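Local coordinates for EGF family domain-containing protein (Toxoplasma gondii, PDB 4Z80), which binds a RON2-like peptide and, as a divergent member of the AMA family, probably takes part in the moving junction through which the parasite invades host cells, at residues A13-R18 with S462-P467; T43-T48 with C255-R260; S110-T115 with R319-A324; V125-T130 with S135-G140. All coordinates share one frame; numbering follows the deposited sequence.

Contact 1: residues A13-R18 with S462-P467; sequences ATYMDR and SIAVLP
Met16 and Ala464 bring the two backbones closest, with CA atoms 6.8 Å apart, where helix 8-16 meets the short 3-10 segment 462-464. Ala464 occupies the angle between two side chains of the helix: its CB lies 3.6 Å from Tyr15 CE2 and, on the Met16 side, 3.7 Å from Met16 SD. The bend of the methionine at chi2 (-62°) brings its sulfur to the alanine methyl. Ile463 uses its CG2 branch, 3.7 Å from Tyr15 CB at the root of the ring, while the rest of its side chain runs past the tyrosine in the opposite direction. Both methyl groups approach the ring obliquely.

In the fold, this joins the beginning of the modelled chain to the loop that follows strand 443-447, an outermost strand of the four-stranded sheet that also holds 371-377, so the N-terminal helix is docked near the C-terminal end of the modelled chain. Polar bonds flank the apolar patch: Tyr15 OH is bonded to Asp461 N, and Ile463 O accepts from Arg12 NE. The first joins the ring's hydroxyl to the chain just before 462-467, the second joins the 3-10 backbone to the helix.

The ring is also bounded within its own segment. Arg18 folds back so that Tyr15 CD1 sits 3.3 Å above the guanidinium plane of Arg18, near the rim. Arg18 NE donates to Tyr15 O at 3.1 Å, a bent bond of 138°, and the same oxygen takes a second bond from Arg18 N.

Contact 2: residues T43-T48 with C255-R260; sequences TTYRWT and CSILSR
Tyr45 is the one residue of strand segment 43-48 to touch helix segment 255-260, where it meets Ile257 and Arg260. Two places before it, Thr43 projects on the same side of the strand and lays its CG2 3.7 Å above one face of the Tyr45 ring, toward the rim.

Tyr45 itself points at the helix, although the CA atoms of Tyr45 and Ile257 are still 11.3 Å apart; the gap is spanned by side chains. Its CG stands anti to the carbonyl carbon (chi1 -62°), and the ring extends until Tyr45 OH is 3.6 Å from Ile257 CD1, the two side chains crossing at about a right angle. Farther back, Tyr45 CD2 lies 4.0 Å from Arg260 NH1. That nitrogen is at the ring edge, near its plane, and the ring and guanidinium planes are 53° apart, which is not a stack.

Farther along the strand, Trp47 packs on Pro338, which Tyr45 also touches. The contact seats the three-stranded sheet 27-30/43-51/36-40 on helix 252-262, which lies in the AMA1-family (PAN clan) region and is tied by the Cys255-Cys289 disulfide. Phe253 of that helix meets the Tyr45 ring edge-to-face.

Across the two segments, Tyr45 thus makes van der Waals contacts alone. The Arg260 charge meets the same sheet through a cation-pi contact with Trp30, while its NE donates to the neutral backbone carbonyl of Glu177.

Contact 3: residues S110-T115 with R319-A324; sequences SRSDMT and RPMKTA. With SO4 (sulfate ion), chain I.
Ser112, Met114, Met321 and Thr323 form the close part of this contact, in which an irregular loop lies against the end of strand 318-321. The tightest approach is Ser112 CB to Met321 SD, 3.4 Å, and Ser112 OG stands 3.5 Å from Met321 CE, so the last two atoms of the methionine lie along the serine. Met114 comes in from a second direction. Extended at chi2 (176°), it carries SD to 3.6 Å from Thr323 CG2, where the two side chains meet tip to tip; the bend at chi3 (73°) then turns CE toward Met321 O and Thr323 OG1. The methionines themselves are less close, Met114 SD lying 4.0 Å from Met321 CE. Both rest on Ala103 of strand 101-104, which pairs with 318-321 in a two-stranded antiparallel sheet, so the loop covers one side of that sheet.

An Asx turn shapes the loop: Asp113 OD1 accepts from Thr115 N at 3.0 Å, and also from Arg116 N. The Asp113 backbone bonds to Phe104 of strand 101-104.

Away from the methionines the packing gives way to the exposed side, where Arg111 extends outward, making no contact with 319-324. A sulfate, probably from the crystallisation liquor, meets the edge of its guanidinium: Arg111 NE donates to sulfate O2 at 2.8 Å and 172°, and Arg111 NH2 to sulfate O4 at 2.9 Å. Lys106 NZ binds the same ion.

Cohesion between the two segments thus rests on dispersion among thioethers, methyl groups and the serine methylene, whereas the Arg111 charge is met on the exposed side by the sulfate.

Contact 4: residues V125-T130 with S135-G140; sequences VMPHST and SRADPG
The long excursion between strands 101-104 and 160-161 doubles back here as an irregular, hairpin-like loop, with Met126 bonded to Gly140 across it. Gly140 N donates to Met126 O at 2.8 Å, arriving from well above the carbonyl plane. Gly140 has phi 111°, a conformation suited to glycine.

Beside this bond, Pro139 fits against the opposite backbone, its CB 3.6 Å from Val125 O and its CA making a CH...O contact of 3.6 Å with Pro127 O. Pro127 follows a cis peptide, and its CG faces Ala137 CB at 4.2 Å. A water donates to both Pro127 O (2.8 Å) and Ala137 O (3.0 Å), bridging the two limbs where no direct backbone bond joins them.

Nearer the turn, Thr130 lays its CG2 4.0 Å from Ala137 N, while its OG1 comes 3.8 Å from Arg136 CA. Ser135 O and Ala137 N, both buried here, have no polar partner in the model.

His128 and Ser129 bond to Ser12 and Glu16 of the bound peptide chain. One limb of an irregular loop, bridged by one water and carrying a cis proline, thus borders the ligand, as surface loops do around the RON2-binding groove of AMA proteins.

Along the chain, contact 1 closes the widest loop, and the other three are nested inside it. Contacts 2 and 3 interleave, their segments alternating in sequence, and lie on opposite sides of the chain's centre with centres 29 Å apart. Contact 4 is nested within both and is about 33 Å, centre to centre, from each. Contact 4 is the one of the four that touches the bound peptide. Contact 1 lies on the far side of the chain's centre from it, with centres 56 Å apart and nearest atoms about 36 Å apart. No two contacts touch; the smallest gap, about 10 Å between nearest atoms, separates contacts 1 and 2.

Contact 1: residues A13-R18 with S462-P467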
loop_
_atom_site.group_PDB
_atom_site.type_symbol
_atom_site.label_atom_id
_atom_site.label_comp_id
_atom_site.label_asym_id
_atom_site.label_seq_id
_atom_site.Cartn_x
_atom_site.Cartn_y
_atom_site.Cartn_z
ATOM N N ALA A 13 -15.126 6.068 -25.252
ATOM C CA ALA A 13 -14.177 6.989 -24.625
ATOM C C ALA A 13 -14.290 6.934 -23.103
ATOM O O ALA A 13 -13.279 6.931 -22.393
ATOM C CB ALA A 13 -14.405 8.413 -25.127
ATOM N N THR A 14 -15.514 6.874 -22.591
ATOM C CA THR A 14 -15.731 6.803 -21.147
ATOM C C THR A 14 -15.106 5.538 -20.566
ATOM O O THR A 14 -14.464 5.586 -19.515
ATOM C CB THR A 14 -17.232 6.847 -20.813
ATOM O OG1 THR A 14 -17.742 8.146 -21.136
ATOM C CG2 THR A 14 -17.492 6.568 -19.338
ATOM N N TYR A 15 -15.281 4.413 -21.254
ATOM C CA TYR A 15 -14.696 3.155 -20.811
ATOM C C TYR A 15 -13.167 3.205 -20.880
ATOM O O TYR A 15 -12.488 2.828 -19.926
ATOM C CB TYR A 15 -15.224 1.977 -21.647
ATOM C CG TYR A 15 -14.475 0.680 -21.388
ATOM C CD1 TYR A 15 -14.705 -0.060 -20.237
ATOM C CD2 TYR A 15 -13.525 0.215 -22.284
ATOM C CE1 TYR A 15 -14.002 -1.243 -19.988
ATOM C CE2 TYR A 15 -12.826 -0.962 -22.049
ATOM C CZ TYR A 15 -13.065 -1.679 -20.900
ATOM O OH TYR A 15 -12.358 -2.847 -20.688
ATOM N N MET A 16 -12.628 3.674 -22.001
ATOM C CA MET A 16 -11.180 3.635 -22.217
ATOM C C MET A 16 -10.420 4.592 -21.307
ATOM O O MET A 16 -9.208 4.454 -21.148
ATOM C CB MET A 16 -10.852 3.936 -23.682
ATOM C CG MET A 16 -11.222 2.798 -24.629
ATOM S SD MET A 16 -10.357 1.261 -24.319
ATOM C CE MET A 16 -8.658 1.725 -24.682
ATOM N N ASP A 17 -11.135 5.535 -20.699
ATOM C CA ASP A 17 -10.556 6.457 -19.719
ATOM C C ASP A 17 -9.853 5.697 -18.593
ATOM O O ASP A 17 -8.879 6.193 -18.021
ATOM C CB ASP A 17 -11.666 7.368 -19.172
ATOM C CG ASP A 17 -11.179 8.382 -18.152
ATOM O OD1 ASP A 17 -10.115 9.002 -18.346
ATOM O OD2 ASP A 17 -11.907 8.578 -17.157
ATOM N N ARG A 18 -10.303 4.476 -18.297
ATOM C CA ARG A 18 -9.727 3.719 -17.187
ATOM C C ARG A 18 -8.284 3.288 -17.486
ATOM O O ARG A 18 -7.573 2.845 -16.580
ATOM C CB ARG A 18 -10.594 2.492 -16.841
ATOM C CG ARG A 18 -10.528 1.339 -17.845
ATOM C CD ARG A 18 -11.644 0.308 -17.606
ATOM N NE ARG A 18 -12.936 0.981 -17.528
ATOM C CZ ARG A 18 -14.013 0.493 -16.913
ATOM N NH1 ARG A 18 -13.976 -0.696 -16.328
ATOM N NH2 ARG A 18 -15.128 1.205 -16.889
ATOM N N SER A 462 -16.553 -5.088 -24.622
ATOM C CA SER A 462 -16.601 -5.091 -26.082
ATOM C C SER A 462 -16.818 -3.692 -26.684
ATOM O O SER A 462 -16.548 -3.486 -27.868
ATOM C CB SER A 462 -17.698 -6.047 -26.574
ATOM O OG SER A 462 -18.972 -5.669 -26.095
ATOM N N ILE A 463 -17.282 -2.737 -25.880
ATOM C CA ILE A 463 -17.406 -1.353 -26.340
ATOM C C ILE A 463 -16.067 -0.799 -26.841
ATOM O O ILE A 463 -16.029 0.083 -27.703
ATOM C CB ILE A 463 -17.948 -0.443 -25.218
ATOM C CG1 ILE A 463 -18.349 0.940 -25.754
ATOM C CG2 ILE A 463 -16.928 -0.261 -24.104
ATOM C CD1 ILE A 463 -19.395 0.915 -26.855
ATOM N N ALA A 464 -14.974 -1.342 -26.318
ATOM C CA ALA A 464 -13.626 -0.881 -26.684
ATOM C C ALA A 464 -13.154 -1.347 -28.055
ATOM O O ALA A 464 -12.267 -0.733 -28.649
ATOM C CB ALA A 464 -12.638 -1.341 -25.646
ATOM N N VAL A 465 -13.733 -2.434 -28.554
ATOM C CA VAL A 465 -13.186 -3.139 -29.698
ATOM C C VAL A 465 -13.790 -2.634 -31.008
ATOM O O VAL A 465 -15.010 -2.519 -31.145
ATOM C CB VAL A 465 -13.403 -4.661 -29.537
ATOM C CG1 VAL A 465 -12.881 -5.418 -30.737
ATOM C CG2 VAL A 465 -12.708 -5.162 -28.278
ATOM N N LEU A 466 -12.915 -2.297 -31.950
ATOM C CA LEU A 466 -13.317 -1.874 -33.292
ATOM C C LEU A 466 -12.550 -2.683 -34.326
ATOM O O LEU A 466 -11.453 -3.169 -34.053
ATOM C CB LEU A 466 -13.058 -0.379 -33.508
ATOM C CG LEU A 466 -13.914 0.600 -32.719
ATOM C CD1 LEU A 466 -13.381 2.021 -32.880
ATOM C CD2 LEU A 466 -15.368 0.526 -33.157
ATOM N N PRO A 467 -13.122 -2.831 -35.532
ATOM C CA PRO A 467 -12.374 -3.478 -36.613
ATOM C C PRO A 467 -11.116 -2.687 -36.957
ATOM O O PRO A 467 -11.122 -1.455 -36.856
ATOM C CB PRO A 467 -13.366 -3.485 -37.784
ATOM C CG PRO A 467 -14.372 -2.431 -37.453
ATOM C CD PRO A 467 -14.455 -2.381 -35.962
#

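Contact 2: residues T43-T48 with C255-R260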
loop_
_atom_site.group_PDB
_atom_site.type_symbol
_atom_site.label_atom_id
_atom_site.label_comp_id
_atom_site.label_asym_id
_atom_site.label_seq_id
_atom_site.Cartn_x
_atom_site.Cartn_y
_atom_site.Cartn_z
ATOM N N THR A 43 -21.543 7.269 0.270
ATOM C CA THR A 43 -20.568 8.254 0.719
ATOM C C THR A 43 -20.011 9.064 -0.440
ATOM O O THR A 43 -19.604 8.499 -1.452
ATOM C CB THR A 43 -19.406 7.564 1.450
ATOM O OG1 THR A 43 -19.929 6.777 2.528
ATOM C CG2 THR A 43 -18.407 8.583 1.988
ATOM N N THR A 44 -19.998 10.382 -0.283
ATOM C CA THR A 44 -19.355 11.257 -1.252
ATOM C C THR A 44 -17.971 11.628 -0.748
ATOM O O THR A 44 -17.820 12.288 0.283
ATOM C CB THR A 44 -20.172 12.531 -1.514
ATOM O OG1 THR A 44 -21.448 12.163 -2.054
ATOM C CG2 THR A 44 -19.453 13.447 -2.503
ATOM N N TYR A 45 -16.964 11.181 -1.488
ATOM C CA TYR A 45 -15.573 11.476 -1.173
ATOM C C TYR A 45 -15.135 12.751 -1.866
ATOM O O TYR A 45 -15.504 12.987 -3.012
ATOM C CB TYR A 45 -14.684 10.313 -1.599
ATOM C CG TYR A 45 -15.009 9.029 -0.884
ATOM C CD1 TYR A 45 -15.998 8.176 -1.356
ATOM C CD2 TYR A 45 -14.335 8.673 0.276
ATOM C CE1 TYR A 45 -16.299 7.007 -0.692
ATOM C CE2 TYR A 45 -14.630 7.508 0.942
ATOM C CZ TYR A 45 -15.610 6.677 0.455
ATOM O OH TYR A 45 -15.914 5.511 1.116
ATOM N N ARG A 46 -14.348 13.560 -1.169
ATOM C CA ARG A 46 -13.846 14.818 -1.707
ATOM C C ARG A 46 -12.327 14.865 -1.626
ATOM O O ARG A 46 -11.748 14.533 -0.595
ATOM C CB ARG A 46 -14.439 16.000 -0.941
ATOM C CG ARG A 46 -15.957 16.011 -0.904
ATOM C CD ARG A 46 -16.505 16.666 -2.138
ATOM N NE ARG A 46 -16.435 18.120 -2.027
ATOM C CZ ARG A 46 -16.327 18.958 -3.055
ATOM N NH1 ARG A 46 -16.269 20.265 -2.834
ATOM N NH2 ARG A 46 -16.257 18.499 -4.299
ATOM N N TRP A 47 -11.682 15.297 -2.701
ATOM C CA TRP A 47 -10.230 15.384 -2.692
ATOM C C TRP A 47 -9.673 16.468 -3.605
ATOM O O TRP A 47 -10.373 17.044 -4.443
ATOM C CB TRP A 47 -9.627 14.021 -3.061
ATOM C CG TRP A 47 -9.817 13.546 -4.495
ATOM C CD1 TRP A 47 -8.977 13.768 -5.558
ATOM C CD2 TRP A 47 -10.893 12.743 -5.004
ATOM N NE1 TRP A 47 -9.466 13.150 -6.686
ATOM C CE2 TRP A 47 -10.638 12.516 -6.371
ATOM C CE3 TRP A 47 -12.041 12.185 -4.432
ATOM C CZ2 TRP A 47 -11.496 11.772 -7.177
ATOM C CZ3 TRP A 47 -12.893 11.440 -5.237
ATOM C CH2 TRP A 47 -12.616 11.243 -6.595
ATOM N N THR A 48 -8.396 16.760 -3.384
ATOM C CA THR A 48 -7.616 17.640 -4.234
ATOM C C THR A 48 -6.569 16.822 -4.965
ATOM O O THR A 48 -5.904 15.978 -4.372
ATOM C CB THR A 48 -6.923 18.749 -3.413
ATOM O OG1 THR A 48 -7.901 19.692 -2.961
ATOM C CG2 THR A 48 -5.864 19.478 -4.243
ATOM N N CYS A 255 -9.313 -1.105 1.675
ATOM C CA CYS A 255 -8.046 -1.296 2.369
ATOM C C CYS A 255 -7.348 0.053 2.576
ATOM O O CYS A 255 -6.796 0.312 3.648
ATOM C CB CYS A 255 -7.171 -2.269 1.576
ATOM S SG CYS A 255 -5.624 -2.730 2.381
ATOM N N SER A 256 -7.388 0.928 1.570
ATOM C CA SER A 256 -6.792 2.265 1.713
ATOM C C SER A 256 -7.480 3.070 2.828
ATOM O O SER A 256 -6.830 3.868 3.506
ATOM C CB SER A 256 -6.839 3.046 0.387
ATOM O OG SER A 256 -8.128 3.578 0.097
ATOM N N ILE A 257 -8.781 2.851 3.030
ATOM C CA ILE A 257 -9.506 3.563 4.075
ATOM C C ILE A 257 -8.971 3.163 5.446
ATOM O O ILE A 257 -8.865 4.000 6.346
ATOM C CB ILE A 257 -11.032 3.291 3.999
ATOM C CG1 ILE A 257 -11.633 3.998 2.775
ATOM C CG2 ILE A 257 -11.748 3.748 5.288
ATOM C CD1 ILE A 257 -13.108 3.675 2.521
ATOM N N LEU A 258 -8.641 1.885 5.624
ATOM C CA LEU A 258 -8.051 1.456 6.886
ATOM C C LEU A 258 -6.789 2.268 7.174
ATOM O O LEU A 258 -6.579 2.717 8.295
ATOM C CB LEU A 258 -7.735 -0.046 6.874
ATOM C CG LEU A 258 -7.119 -0.598 8.166
ATOM C CD1 LEU A 258 -8.052 -0.388 9.366
ATOM C CD2 LEU A 258 -6.772 -2.072 8.015
ATOM N N SER A 259 -5.959 2.493 6.158
ATOM C CA SER A 259 -4.776 3.330 6.338
ATOM C C SER A 259 -5.112 4.782 6.644
ATOM O O SER A 259 -4.576 5.369 7.583
ATOM C CB SER A 259 -3.884 3.286 5.096
ATOM O OG SER A 259 -2.965 4.376 5.142
ATOM N N ARG A 260 -5.994 5.362 5.836
ATOM C CA ARG A 260 -6.396 6.754 6.004
ATOM C C ARG A 260 -6.783 7.053 7.445
ATOM O O ARG A 260 -6.411 8.080 8.017
ATOM C CB ARG A 260 -7.574 7.064 5.077
ATOM C CG ARG A 260 -8.141 8.451 5.252
ATOM C CD ARG A 260 -9.333 8.683 4.357
ATOM N NE ARG A 260 -9.918 9.985 4.612
ATOM C CZ ARG A 260 -10.988 10.461 3.982
ATOM N NH1 ARG A 260 -11.603 9.730 3.067
ATOM N NH2 ARG A 260 -11.441 11.672 4.277
#

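Contact 3: residues S110-T115 with R319-A324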
loop_
_atom_site.group_PDB
_atom_site.type_symbol
_atom_site.label_atom_id
_atom_site.label_comp_id
_atom_site.label_asym_id
_atom_site.label_seq_id
_atom_site.Cartn_x
_atom_site.Cartn_y
_atom_site.Cartn_z
ATOM N N SER A 110 18.940 -9.863 -7.386
ATOM C CA SER A 110 18.912 -11.322 -7.341
ATOM C C SER A 110 18.477 -11.848 -5.978
ATOM O O SER A 110 18.425 -11.102 -4.998
ATOM C CB SER A 110 20.291 -11.908 -7.713
ATOM O OG SER A 110 21.281 -11.647 -6.738
ATOM N N ARG A 111 18.153 -13.139 -5.944
ATOM C CA ARG A 111 17.774 -13.853 -4.723
ATOM C C ARG A 111 16.605 -13.165 -4.048
ATOM O O ARG A 111 16.563 -13.029 -2.826
ATOM C CB ARG A 111 18.967 -13.978 -3.774
ATOM C CG ARG A 111 20.199 -14.512 -4.506
ATOM C CD ARG A 111 21.168 -15.249 -3.634
ATOM N NE ARG A 111 22.300 -15.728 -4.434
ATOM C CZ ARG A 111 22.327 -16.876 -5.109
ATOM N NH1 ARG A 111 21.287 -17.703 -5.086
ATOM N NH2 ARG A 111 23.409 -17.205 -5.811
ATOM N N SER A 112 15.639 -12.766 -4.861
ATOM C CA SER A 112 14.506 -12.014 -4.368
ATOM C C SER A 112 13.617 -12.884 -3.499
ATOM O O SER A 112 13.457 -14.084 -3.742
ATOM C CB SER A 112 13.702 -11.425 -5.520
ATOM O OG SER A 112 13.236 -12.436 -6.392
ATOM N N ASP A 113 13.054 -12.247 -2.482
ATOM C CA ASP A 113 12.151 -12.886 -1.529
ATOM C C ASP A 113 10.871 -12.062 -1.510
ATOM O O ASP A 113 10.872 -10.929 -1.030
ATOM C CB ASP A 113 12.798 -12.948 -0.148
ATOM C CG ASP A 113 11.941 -13.661 0.880
ATOM O OD1 ASP A 113 10.703 -13.725 0.712
ATOM O OD2 ASP A 113 12.514 -14.148 1.875
ATOM N N MET A 114 9.789 -12.626 -2.038
ATOM C CA MET A 114 8.558 -11.873 -2.192
ATOM C C MET A 114 7.544 -12.100 -1.063
ATOM O O MET A 114 6.416 -11.622 -1.160
ATOM C CB MET A 114 7.937 -12.195 -3.549
ATOM C CG MET A 114 8.667 -11.415 -4.659
ATOM S SD MET A 114 8.126 -11.791 -6.302
ATOM C CE MET A 114 6.530 -10.967 -6.316
ATOM N N THR A 115 7.950 -12.783 0.007
ATOM C CA THR A 115 7.080 -12.932 1.184
ATOM C C THR A 115 7.695 -12.353 2.462
ATOM O O THR A 115 7.024 -12.231 3.488
ATOM C CB THR A 115 6.706 -14.412 1.449
ATOM O OG1 THR A 115 7.880 -15.182 1.700
ATOM C CG2 THR A 115 5.946 -15.000 0.260
ATOM N N ARG A 319 13.033 -3.808 -3.818
ATOM C CA ARG A 319 12.510 -3.200 -5.038
ATOM C C ARG A 319 11.156 -3.800 -5.350
ATOM O O ARG A 319 10.861 -4.908 -4.904
ATOM C CB ARG A 319 13.470 -3.390 -6.218
ATOM C CG ARG A 319 13.613 -4.826 -6.717
ATOM C CD ARG A 319 14.741 -4.947 -7.754
ATOM N NE ARG A 319 16.002 -4.513 -7.174
ATOM C CZ ARG A 319 17.138 -4.331 -7.840
ATOM N NH1 ARG A 319 17.210 -4.534 -9.151
ATOM N NH2 ARG A 319 18.205 -3.922 -7.170
ATOM N N PRO A 320 10.323 -3.075 -6.110
ATOM C CA PRO A 320 9.037 -3.664 -6.477
ATOM C C PRO A 320 9.206 -4.772 -7.495
ATOM O O PRO A 320 10.066 -4.683 -8.375
ATOM C CB PRO A 320 8.260 -2.487 -7.078
ATOM C CG PRO A 320 9.066 -1.261 -6.770
ATOM C CD PRO A 320 10.473 -1.721 -6.662
ATOM N N MET A 321 8.387 -5.810 -7.370
ATOM C CA MET A 321 8.396 -6.919 -8.310
ATOM C C MET A 321 6.985 -7.387 -8.585
ATOM O O MET A 321 6.124 -7.340 -7.705
ATOM C CB MET A 321 9.211 -8.108 -7.787
ATOM C CG MET A 321 10.709 -7.911 -7.751
ATOM S SD MET A 321 11.550 -9.404 -7.173
ATOM C CE MET A 321 11.197 -10.554 -8.490
ATOM N N LYS A 322 6.759 -7.838 -9.811
ATOM C CA LYS A 322 5.553 -8.577 -10.167
ATOM C C LYS A 322 5.941 -9.916 -10.751
ATOM O O LYS A 322 6.882 -9.999 -11.533
ATOM C CB LYS A 322 4.712 -7.821 -11.189
ATOM C CG LYS A 322 4.236 -6.470 -10.728
ATOM C CD LYS A 322 3.245 -5.835 -11.693
ATOM C CE LYS A 322 2.794 -4.502 -11.187
ATOM N NZ LYS A 322 1.783 -3.879 -12.085
ATOM N N THR A 323 5.192 -10.956 -10.396
ATOM C CA THR A 323 5.360 -12.276 -10.994
ATOM C C THR A 323 3.974 -12.834 -11.243
ATOM O O THR A 323 2.999 -12.315 -10.709
ATOM C CB THR A 323 6.138 -13.238 -10.087
ATOM O OG1 THR A 323 5.403 -13.438 -8.874
ATOM C CG2 THR A 323 7.504 -12.684 -9.776
ATOM N N ALA A 324 3.871 -13.896 -12.039
ATOM C CA ALA A 324 2.571 -14.511 -12.236
ATOM C C ALA A 324 1.958 -14.854 -10.877
ATOM O O ALA A 324 0.773 -14.603 -10.630
ATOM C CB ALA A 324 2.684 -15.747 -13.100
HETATM S S SO4 I . 26.031 -14.892 -4.410
HETATM O O1 SO4 I . 27.038 -13.912 -4.809
HETATM O O2 SO4 I . 24.709 -14.265 -4.395
HETATM O O3 SO4 I . 26.368 -15.389 -3.072
HETATM O O4 SO4 I . 26.000 -15.996 -5.371
#

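Contact 4: residues V125-T130 with S135-G140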
loop_
_atom_site.group_PDB
_atom_site.type_symbol
_atom_site.label_atom_id
_atom_site.label_comp_id
_atom_site.label_asym_id
_atom_site.label_seq_id
_atom_site.Cartn_x
_atom_site.Cartn_y
_atom_site.Cartn_z
ATOM N N VAL A 125 10.834 1.570 17.617
ATOM C CA VAL A 125 9.671 2.258 18.169
ATOM C C VAL A 125 9.133 1.572 19.430
ATOM O O VAL A 125 8.838 2.253 20.410
ATOM C CB VAL A 125 8.537 2.341 17.125
ATOM C CG1 VAL A 125 7.255 2.926 17.727
ATOM C CG2 VAL A 125 8.988 3.184 15.933
ATOM N N MET A 126 9.015 0.242 19.399
ATOM C CA MET A 126 8.352 -0.516 20.467
ATOM C C MET A 126 9.371 -1.153 21.409
ATOM O O MET A 126 10.289 -1.831 20.958
ATOM C CB MET A 126 7.453 -1.613 19.880
ATOM C CG MET A 126 6.380 -1.112 18.914
ATOM S SD MET A 126 5.264 0.083 19.685
ATOM C CE MET A 126 4.097 0.360 18.347
ATOM N N PRO A 127 9.200 -0.972 22.726
ATOM C CA PRO A 127 8.123 -0.247 23.410
ATOM C C PRO A 127 8.310 1.260 23.349
ATOM O O PRO A 127 9.430 1.751 23.472
ATOM C CB PRO A 127 8.235 -0.740 24.850
ATOM C CG PRO A 127 9.700 -0.992 25.014
ATOM C CD PRO A 127 10.134 -1.577 23.690
ATOM N N HIS A 128 7.215 1.984 23.171
ATOM C CA HIS A 128 7.286 3.432 23.108
ATOM C C HIS A 128 7.417 4.023 24.502
ATOM O O HIS A 128 8.062 5.049 24.691
ATOM C CB HIS A 128 6.049 3.985 22.403
ATOM C CG HIS A 128 6.064 5.469 22.251
ATOM N ND1 HIS A 128 6.939 6.118 21.408
ATOM C CD2 HIS A 128 5.335 6.433 22.857
ATOM C CE1 HIS A 128 6.740 7.421 21.493
ATOM N NE2 HIS A 128 5.773 7.638 22.365
ATOM N N SER A 129 6.793 3.359 25.470
ATOM C CA SER A 129 6.871 3.765 26.870
ATOM C C SER A 129 6.967 2.532 27.749
ATOM O O SER A 129 6.416 1.481 27.424
ATOM C CB SER A 129 5.652 4.601 27.270
ATOM O OG SER A 129 5.633 4.834 28.673
ATOM N N THR A 130 7.683 2.665 28.858
ATOM C CA THR A 130 7.712 1.623 29.874
ATOM C C THR A 130 7.330 2.212 31.224
ATOM O O THR A 130 7.718 1.691 32.262
ATOM C CB THR A 130 9.098 0.951 29.976
ATOM O OG1 THR A 130 10.097 1.941 30.247
ATOM C CG2 THR A 130 9.436 0.230 28.683
ATOM N N SER A 135 11.236 -2.585 35.029
ATOM C CA SER A 135 12.465 -2.193 34.344
ATOM C C SER A 135 12.173 -1.403 33.078
ATOM O O SER A 135 11.046 -1.387 32.578
ATOM C CB SER A 135 13.312 -3.419 34.005
ATOM O OG SER A 135 12.578 -4.351 33.230
ATOM N N ARG A 136 13.212 -0.739 32.582
ATOM C CA ARG A 136 13.139 0.045 31.357
ATOM C C ARG A 136 13.652 -0.767 30.166
ATOM O O ARG A 136 14.283 -1.814 30.332
ATOM C CB ARG A 136 13.953 1.335 31.500
ATOM C CG ARG A 136 15.444 1.092 31.714
ATOM C CD ARG A 136 16.242 2.389 31.739
ATOM N NE ARG A 136 17.670 2.143 31.944
ATOM C CZ ARG A 136 18.256 2.037 33.134
ATOM N NH1 ARG A 136 17.543 2.155 34.249
ATOM N NH2 ARG A 136 19.561 1.812 33.214
ATOM N N ALA A 137 13.371 -0.272 28.965
ATOM C CA ALA A 137 13.903 -0.848 27.738
ATOM C C ALA A 137 13.894 0.232 26.668
ATOM O O ALA A 137 13.015 1.095 26.664
ATOM C CB ALA A 137 13.087 -2.051 27.294
ATOM N N ASP A 138 14.870 0.181 25.769
ATOM C CA ASP A 138 14.935 1.133 24.666
ATOM C C ASP A 138 13.919 0.757 23.594
ATOM O O ASP A 138 13.663 -0.427 23.382
ATOM C CB ASP A 138 16.333 1.163 24.046
ATOM C CG ASP A 138 17.410 1.590 25.030
ATOM O OD1 ASP A 138 17.106 2.370 25.957
ATOM O OD2 ASP A 138 18.567 1.147 24.862
ATOM N N PRO A 139 13.341 1.763 22.915
ATOM C CA PRO A 139 12.555 1.482 21.708
ATOM C C PRO A 139 13.331 0.585 20.751
ATOM O O PRO A 139 14.509 0.840 20.484
ATOM C CB PRO A 139 12.323 2.874 21.109
ATOM C CG PRO A 139 12.332 3.782 22.284
ATOM C CD PRO A 139 13.348 3.201 23.243
ATOM N N GLY A 140 12.667 -0.456 20.257
ATOM C CA GLY A 140 13.295 -1.475 19.439
ATOM C C GLY A 140 13.393 -2.810 20.159
ATOM O O GLY A 140 13.395 -3.859 19.526
HETATM O O HOH W 1 10.784 2.792 25.730
#